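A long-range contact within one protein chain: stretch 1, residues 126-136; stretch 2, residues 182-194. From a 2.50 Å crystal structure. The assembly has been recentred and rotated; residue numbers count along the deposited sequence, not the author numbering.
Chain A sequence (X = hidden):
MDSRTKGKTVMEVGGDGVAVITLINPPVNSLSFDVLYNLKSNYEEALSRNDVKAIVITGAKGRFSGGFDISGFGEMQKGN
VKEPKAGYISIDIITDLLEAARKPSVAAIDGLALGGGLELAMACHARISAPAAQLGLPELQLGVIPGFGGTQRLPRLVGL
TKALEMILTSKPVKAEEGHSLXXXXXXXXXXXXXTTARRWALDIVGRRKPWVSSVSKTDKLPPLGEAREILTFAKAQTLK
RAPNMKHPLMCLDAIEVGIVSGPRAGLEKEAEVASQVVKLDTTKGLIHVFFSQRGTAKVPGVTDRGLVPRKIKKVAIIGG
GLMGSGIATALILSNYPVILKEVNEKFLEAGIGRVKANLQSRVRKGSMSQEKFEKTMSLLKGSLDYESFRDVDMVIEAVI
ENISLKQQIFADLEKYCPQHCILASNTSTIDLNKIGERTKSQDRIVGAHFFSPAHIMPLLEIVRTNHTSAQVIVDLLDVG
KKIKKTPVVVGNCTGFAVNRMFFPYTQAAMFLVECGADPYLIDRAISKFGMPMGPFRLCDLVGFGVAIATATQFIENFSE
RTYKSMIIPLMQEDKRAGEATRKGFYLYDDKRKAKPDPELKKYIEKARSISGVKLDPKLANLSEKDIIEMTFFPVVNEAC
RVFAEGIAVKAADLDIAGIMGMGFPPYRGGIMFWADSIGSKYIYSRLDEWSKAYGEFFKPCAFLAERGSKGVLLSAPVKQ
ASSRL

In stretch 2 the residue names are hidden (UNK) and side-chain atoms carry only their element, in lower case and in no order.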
ATOM      1  N   ALA A 126     -32.551   5.292  -9.077  1.00 41.83           N
ATOM      2  CA  ALA A 126     -32.708   4.543  -7.833  1.00 41.42           C
ATOM      3  C   ALA A 126     -31.632   3.468  -7.752  1.00 46.97           C
ATOM      4  O   ALA A 126     -31.035   3.110  -8.766  1.00 49.93           O
ATOM      5  CB  ALA A 126     -34.093   3.924  -7.751  1.00 32.81           C
ATOM      6  N   ARG A 127     -31.382   2.949  -6.554  1.00 46.46           N
ATOM      7  CA  ARG A 127     -30.327   1.951  -6.381  1.00 43.49           C
ATOM      8  C   ARG A 127     -30.728   0.756  -5.521  1.00 47.59           C
ATOM      9  O   ARG A 127     -31.101   0.905  -4.357  1.00 49.97           O
ATOM     10  CB  ARG A 127     -29.062   2.608  -5.821  1.00 48.58           C
ATOM     11  CG  ARG A 127     -28.348   3.478  -6.834  1.00 42.55           C
ATOM     12  CD  ARG A 127     -27.812   4.747  -6.203  1.00 40.01           C
ATOM     13  NE  ARG A 127     -28.049   5.873  -7.093  1.00 50.66           N
ATOM     14  CZ  ARG A 127     -29.042   6.742  -6.948  1.00 48.62           C
ATOM     15  NH1 ARG A 127     -29.880   6.635  -5.927  1.00 38.81           N
ATOM     16  NH2 ARG A 127     -29.183   7.732  -7.813  1.00 70.89           N
ATOM     17  N   ILE A 128     -30.643  -0.431  -6.110  1.00 49.27           N
ATOM     18  CA  ILE A 128     -30.851  -1.673  -5.378  1.00 48.04           C
ATOM     19  C   ILE A 128     -29.505  -2.360  -5.197  1.00 45.64           C
ATOM     20  O   ILE A 128     -28.713  -2.430  -6.135  1.00 39.25           O
ATOM     21  CB  ILE A 128     -31.801  -2.621  -6.126  1.00 52.06           C
ATOM     22  CG1 ILE A 128     -33.060  -1.873  -6.565  1.00 48.22           C
ATOM     23  CG2 ILE A 128     -32.155  -3.814  -5.253  1.00 54.12           C
ATOM     24  CD1 ILE A 128     -33.703  -1.073  -5.455  1.00 41.44           C
ATOM     25  N   SER A 129     -29.244  -2.863  -3.996  1.00 40.65           N
ATOM     26  CA  SER A 129     -27.945  -3.458  -3.705  1.00 46.78           C
ATOM     27  C   SER A 129     -28.045  -4.741  -2.886  1.00 55.26           C
ATOM     28  O   SER A 129     -28.991  -4.934  -2.121  1.00 55.05           O
ATOM     29  CB  SER A 129     -27.047  -2.451  -2.982  1.00 55.70           C
ATOM     30  OG  SER A 129     -25.733  -2.956  -2.823  1.00 61.88           O
ATOM     31  N   ALA A 130     -27.056  -5.611  -3.060  1.00 52.10           N
ATOM     32  CA  ALA A 130     -26.953  -6.832  -2.276  1.00 54.25           C
ATOM     33  C   ALA A 130     -26.290  -6.516  -0.940  1.00 58.28           C
ATOM     34  O   ALA A 130     -25.498  -5.580  -0.847  1.00 63.94           O
ATOM     35  CB  ALA A 130     -26.158  -7.880  -3.036  1.00 60.16           C
ATOM     36  N   PRO A 131     -26.608  -7.306   0.094  1.00 52.42           N
ATOM     37  CA  PRO A 131     -26.232  -7.075   1.493  1.00 60.53           C
ATOM     38  C   PRO A 131     -24.879  -6.397   1.736  1.00 74.78           C
ATOM     39  O   PRO A 131     -24.863  -5.233   2.134  1.00 92.53           O
ATOM     40  CB  PRO A 131     -26.254  -8.482   2.082  1.00 55.19           C
ATOM     41  CG  PRO A 131     -27.383  -9.136   1.348  1.00 57.56           C
ATOM     42  CD  PRO A 131     -27.394  -8.546  -0.051  1.00 51.12           C
ATOM     43  N   ALA A 132     -23.772  -7.094   1.515  1.00 60.50           N
ATOM     44  CA  ALA A 132     -22.475  -6.555   1.924  1.00 61.67           C
ATOM     45  C   ALA A 132     -21.666  -5.908   0.799  1.00 66.90           C
ATOM     46  O   ALA A 132     -20.437  -5.891   0.850  1.00 74.51           O
ATOM     47  CB  ALA A 132     -21.651  -7.634   2.614  1.00 75.41           C
ATOM     48  N   ALA A 133     -22.350  -5.369  -0.206  1.00 58.33           N
ATOM     49  CA  ALA A 133     -21.663  -4.739  -1.330  1.00 54.89           C
ATOM     50  C   ALA A 133     -20.873  -3.508  -0.882  1.00 57.02           C
ATOM     51  O   ALA A 133     -21.238  -2.848   0.090  1.00 54.48           O
ATOM     52  CB  ALA A 133     -22.655  -4.372  -2.419  1.00 43.09           C
ATOM     53  N   GLN A 134     -19.786  -3.211  -1.588  1.00 57.84           N
ATOM     54  CA  GLN A 134     -18.944  -2.065  -1.252  1.00 59.21           C
ATOM     55  C   GLN A 134     -19.172  -0.893  -2.193  1.00 64.46           C
ATOM     56  O   GLN A 134     -19.199  -1.057  -3.412  1.00 74.75           O
ATOM     57  CB  GLN A 134     -17.464  -2.448  -1.257  1.00 61.16           C
ATOM     58  CG  GLN A 134     -17.032  -3.248  -0.047  1.00 71.17           C
ATOM     59  CD  GLN A 134     -15.530  -3.380   0.041  1.00 80.99           C
ATOM     60  OE1 GLN A 134     -15.010  -4.173   0.824  1.00 85.39           O
ATOM     61  NE2 GLN A 134     -14.819  -2.598  -0.766  1.00 80.11           N
ATOM     62  N   LEU A 135     -19.323   0.290  -1.611  1.00 62.35           N
ATOM     63  CA  LEU A 135     -19.604   1.497  -2.371  1.00 50.38           C
ATOM     64  C   LEU A 135     -18.658   2.596  -1.917  1.00 55.64           C
ATOM     65  O   LEU A 135     -18.553   2.871  -0.724  1.00 45.56           O
ATOM     66  CB  LEU A 135     -21.045   1.934  -2.129  1.00 58.80           C
ATOM     67  CG  LEU A 135     -22.056   0.796  -1.970  1.00 54.17           C
ATOM     68  CD1 LEU A 135     -23.332   1.289  -1.302  1.00 44.21           C
ATOM     69  CD2 LEU A 135     -22.356   0.137  -3.312  1.00 50.91           C
ATOM     70  N   GLY A 136     -17.965   3.219  -2.862  1.00 65.41           N
ATOM     71  CA  GLY A 136     -17.029   4.272  -2.520  1.00 63.15           C
ATOM     72  C   GLY A 136     -16.337   4.916  -3.704  1.00 61.59           C
ATOM     73  O   GLY A 136     -16.522   4.505  -4.852  1.00 55.06           O
ATOM     74  N   UNK A 182     -28.867   7.081   2.361  1.00 46.03           N
ATOM     75  CA  UNK A 182     -29.621   7.560   1.217  1.00 42.46           C
ATOM     76  C   UNK A 182     -28.897   7.297  -0.089  1.00 51.79           C
ATOM     77  O   UNK A 182     -29.329   7.742  -1.152  1.00 57.00           O
ATOM     78  N   UNK A 183     -27.789   6.569  -0.006  1.00 48.78           N
ATOM     79  CA  UNK A 183     -27.023   6.197  -1.189  1.00 47.70           C
ATOM     80  C   UNK A 183     -27.668   5.005  -1.887  1.00 57.38           C
ATOM     81  O   UNK A 183     -27.772   4.973  -3.115  1.00 53.51           O
ATOM     82  c   UNK A 183     -24.717   6.371  -3.102  1.00 36.84           C
ATOM     83  c   UNK A 183     -25.581   5.871  -0.805  1.00 43.36           C
ATOM     84  c   UNK A 183     -24.661   5.406  -1.932  1.00 49.51           C
ATOM     85  c   UNK A 183     -23.238   5.260  -1.423  1.00 53.68           C
ATOM     86  N   UNK A 184     -28.099   4.032  -1.084  1.00 53.63           N
ATOM     87  CA  UNK A 184     -28.789   2.840  -1.572  1.00 47.24           C
ATOM     88  C   UNK A 184     -30.259   2.869  -1.163  1.00 48.07           C
ATOM     89  O   UNK A 184     -30.581   3.079   0.006  1.00 46.70           O
ATOM     90  c   UNK A 184     -28.155   1.554  -1.008  1.00 45.95           C
ATOM     91  c   UNK A 184     -26.541   1.272  -2.958  1.00 54.22           C
ATOM     92  c   UNK A 184     -28.950   0.336  -1.442  1.00 40.72           C
ATOM     93  c   UNK A 184     -26.701   1.428  -1.460  1.00 43.53           C
ATOM     94  N   UNK A 185     -31.147   2.646  -2.127  1.00 45.38           N
ATOM     95  CA  UNK A 185     -32.585   2.744  -1.888  1.00 40.82           C
ATOM     96  C   UNK A 185     -33.184   1.493  -1.251  1.00 49.54           C
ATOM     97  O   UNK A 185     -34.202   1.568  -0.566  1.00 54.05           O
ATOM     98  c   UNK A 185     -33.056   4.468  -3.679  1.00 58.58           C
ATOM     99  c   UNK A 185     -33.318   3.059  -3.192  1.00 45.23           C
ATOM    100  o   UNK A 185     -33.208   5.413  -2.878  1.00 66.82           O
ATOM    101  o   UNK A 185     -32.702   4.630  -4.865  1.00 60.32           O
ATOM    102  N   UNK A 186     -32.559   0.342  -1.483  1.00 58.54           N
ATOM    103  CA  UNK A 186     -33.069  -0.916  -0.947  1.00 54.98           C
ATOM    104  C   UNK A 186     -32.002  -2.006  -0.934  1.00 58.85           C
ATOM    105  O   UNK A 186     -31.182  -2.096  -1.848  1.00 64.82           O
ATOM    106  c   UNK A 186     -34.288  -1.377  -1.737  1.00 42.11           C
ATOM    107  N   UNK A 187     -32.022  -2.829   0.109  1.00 40.22           N
ATOM    108  CA  UNK A 187     -31.100  -3.954   0.218  1.00 54.06           C
ATOM    109  C   UNK A 187     -31.860  -5.275   0.153  1.00 51.26           C
ATOM    110  O   UNK A 187     -32.669  -5.582   1.026  1.00 54.04           O
ATOM    111  c   UNK A 187     -29.405  -5.144   1.642  1.00 45.32           C
ATOM    112  c   UNK A 187     -29.449  -2.645   1.589  1.00 47.33           C
ATOM    113  c   UNK A 187     -30.289  -3.908   1.527  1.00 43.70           C
ATOM    114  N   UNK A 188     -31.599  -6.053  -0.891  1.00 60.71           N
ATOM    115  CA  UNK A 188     -32.253  -7.344  -1.066  1.00 51.51           C
ATOM    116  C   UNK A 188     -31.208  -8.417  -1.337  1.00 59.24           C
ATOM    117  O   UNK A 188     -30.066  -8.099  -1.673  1.00 49.31           O
ATOM    118  c   UNK A 188     -32.550  -6.966  -3.538  1.00 53.47           C
ATOM    119  c   UNK A 188     -34.367  -6.313  -1.944  1.00 58.78           C
ATOM    120  c   UNK A 188     -33.258  -7.309  -2.232  1.00 54.66           C
ATOM    121  N   UNK A 189     -31.594  -9.695  -1.181  1.00 68.03           N
ATOM    122  CA  UNK A 189     -30.709 -10.825  -1.478  1.00 60.27           C
ATOM    123  C   UNK A 189     -30.250 -10.800  -2.931  1.00 60.28           C
ATOM    124  O   UNK A 189     -31.008 -10.373  -3.802  1.00 63.73           O
ATOM    125  c   UNK A 189     -32.894 -10.138  -0.647  1.00 71.30           C
ATOM    126  c   UNK A 189     -32.640 -11.566  -0.283  1.00 67.07           C
ATOM    127  c   UNK A 189     -31.607 -12.042  -1.237  1.00 64.42           C
ATOM    128  N   UNK A 190     -29.023 -11.266  -3.192  1.00 59.68           N
ATOM    129  CA  UNK A 190     -28.431 -11.232  -4.534  1.00 62.57           C
ATOM    130  C   UNK A 190     -29.361 -11.819  -5.591  1.00 65.60           C
ATOM    131  O   UNK A 190     -29.322 -11.400  -6.748  1.00 66.00           O
ATOM    132  c   UNK A 190     -27.189 -12.115  -4.387  1.00 72.26           C
ATOM    133  c   UNK A 190     -26.837 -12.034  -2.942  1.00 74.32           C
ATOM    134  c   UNK A 190     -28.139 -11.916  -2.208  1.00 62.47           C
ATOM    135  N   UNK A 191     -30.190 -12.776  -5.188  1.00 71.08           N
ATOM    136  CA  UNK A 191     -31.057 -13.488  -6.120  1.00 69.03           C
ATOM    137  C   UNK A 191     -32.320 -12.704  -6.471  1.00 64.28           C
ATOM    138  O   UNK A 191     -33.054 -13.077  -7.385  1.00 52.58           O
ATOM    139  c   UNK A 191     -31.419 -14.861  -5.561  1.00 65.33           C
ATOM    140  N   UNK A 192     -32.570 -11.620  -5.744  1.00 69.27           N
ATOM    141  CA  UNK A 192     -33.746 -10.791  -5.989  1.00 63.06           C
ATOM    142  C   UNK A 192     -33.348  -9.436  -6.561  1.00 53.38           C
ATOM    143  O   UNK A 192     -34.199  -8.615  -6.893  1.00 45.89           O
ATOM    144  c   UNK A 192     -34.548 -10.606  -4.702  1.00 68.30           C
ATOM    145  o   UNK A 192     -36.159 -12.664  -2.126  1.00102.68           O
ATOM    146  o   UNK A 192     -36.353 -10.542  -2.652  1.00118.68           O
ATOM    147  c   UNK A 192     -35.910 -11.690  -2.866  1.00102.17           C
ATOM    148  c   UNK A 192     -35.031 -11.911  -4.082  1.00 81.20           C
ATOM    149  N   UNK A 193     -32.042  -9.227  -6.686  1.00 52.13           N
ATOM    150  CA  UNK A 193     -31.473  -7.955  -7.128  1.00 47.96           C
ATOM    151  C   UNK A 193     -32.140  -7.384  -8.381  1.00 49.88           C
ATOM    152  O   UNK A 193     -32.749  -6.314  -8.335  1.00 46.44           O
ATOM    153  c   UNK A 193     -29.191  -6.359  -5.800  1.00 56.84           C
ATOM    154  c   UNK A 193     -29.976  -8.128  -7.374  1.00 37.69           C
ATOM    155  c   UNK A 193     -27.645  -7.303  -7.517  1.00 56.71           C
ATOM    156  c   UNK A 193     -29.077  -6.911  -7.209  1.00 48.66           C
ATOM    157  N   UNK A 194     -32.019  -8.097  -9.495  1.00 50.50           N
ATOM    158  CA  UNK A 194     -32.543  -7.621 -10.774  1.00 47.08           C
ATOM    159  C   UNK A 194     -34.069  -7.574 -10.813  1.00 42.97           C
ATOM    160  O   UNK A 194     -34.653  -6.662 -11.396  1.00 50.55           O
ATOM    161  c   UNK A 194     -32.763  -8.141 -13.226  1.00 33.79           C
ATOM    162  c   UNK A 194     -30.523  -8.237 -12.117  1.00 46.10           C
ATOM    163  c   UNK A 194     -32.014  -8.466 -11.946  1.00 45.22           C
TER

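Position 182 has no side-chain atoms and follows a helix with positive phi (99°), in a Schellman motif; a CB here would jam against the preceding carbonyl oxygen, so it is Gly182. Position 183 carries four carbons forked at the second, one tip of which reaches Leu135, the pattern of leucine. In Leu183 that tip, CD2, lies 4.0 Å from Leu135 CD1, and the carbonyl O is 3.1 Å from Arg127 CD.

At 184 the four carbons fork at the first, with one arm two carbons long, and pack against Leu135 and Ser129; this is Ile184, its CG1 3.4 Å from Leu135 CD1 and its CG2 3.7 Å from Ser129 CB. Position 185 has two carbons, the second bearing two oxygens; one oxygen accepts a hydrogen bond from Arg127 N at 2.7 Å. The short acid is Asp185. That same oxygen, OD2, forms a long salt bridge with Arg127 NH1 (3.6 Å), while Asp185 N donates to Arg127 O (2.8 Å).

A single carbon at 186, 3.8 Å from Ile128 CD1, marks Ala186. At 187 one carbon carries two more, one of them near Pro131; this is Val187, whose CG1 approaches Pro131 CD at 4.3 Å. Position 188 repeats the three-carbon fork and, although its CA-to-CB bond points away from stretch 1, still reaches Ile128. It is Val188, with CG2 3.6 Å from Ile128 CG2.

At 189 three carbons close a ring onto the backbone nitrogen, exposed and barely touching stretch 1: Pro189. Position 190 has the same ring, lying against Pro131 and Ala130, and is Pro190, with CD 4.1 Å from Pro131 CD and CG 4.2 Å from Ala130 CB. Position 191 has one carbon and no contact: Ala191. Three carbons ending in two oxygens at 192 give Glu192, also without a partner here. Position 193 has four carbons forked at the second and touches Ile128, hence Leu193; its CD1 lies 3.9 Å from Ile128 CG2. The three-carbon fork at 194, out of contact, is Val194.

The contact rests on a short parallel pairing, Ile128 with Ala186 and Ser129 with Val187. Ala186 N donates to Arg127 O (3.3 Å), Ser129 N to Ala186 O (3.0 Å), and Val188 N to Ser129 O (3.1 Å), so the bonds alternate between strands. Asp185 extends this ladder with its side chain, capturing Arg127 N. Ile128 and Ala186 share one face of the sheet, where Val188 and Leu193 also meet Ile128; separately, Leu135 packs against Leu183 and Ile184. Backbone pairing thus sets the register, and apolar packing reinforces it.

Stretch 2 (182-194) GLIDAVVPPAELV
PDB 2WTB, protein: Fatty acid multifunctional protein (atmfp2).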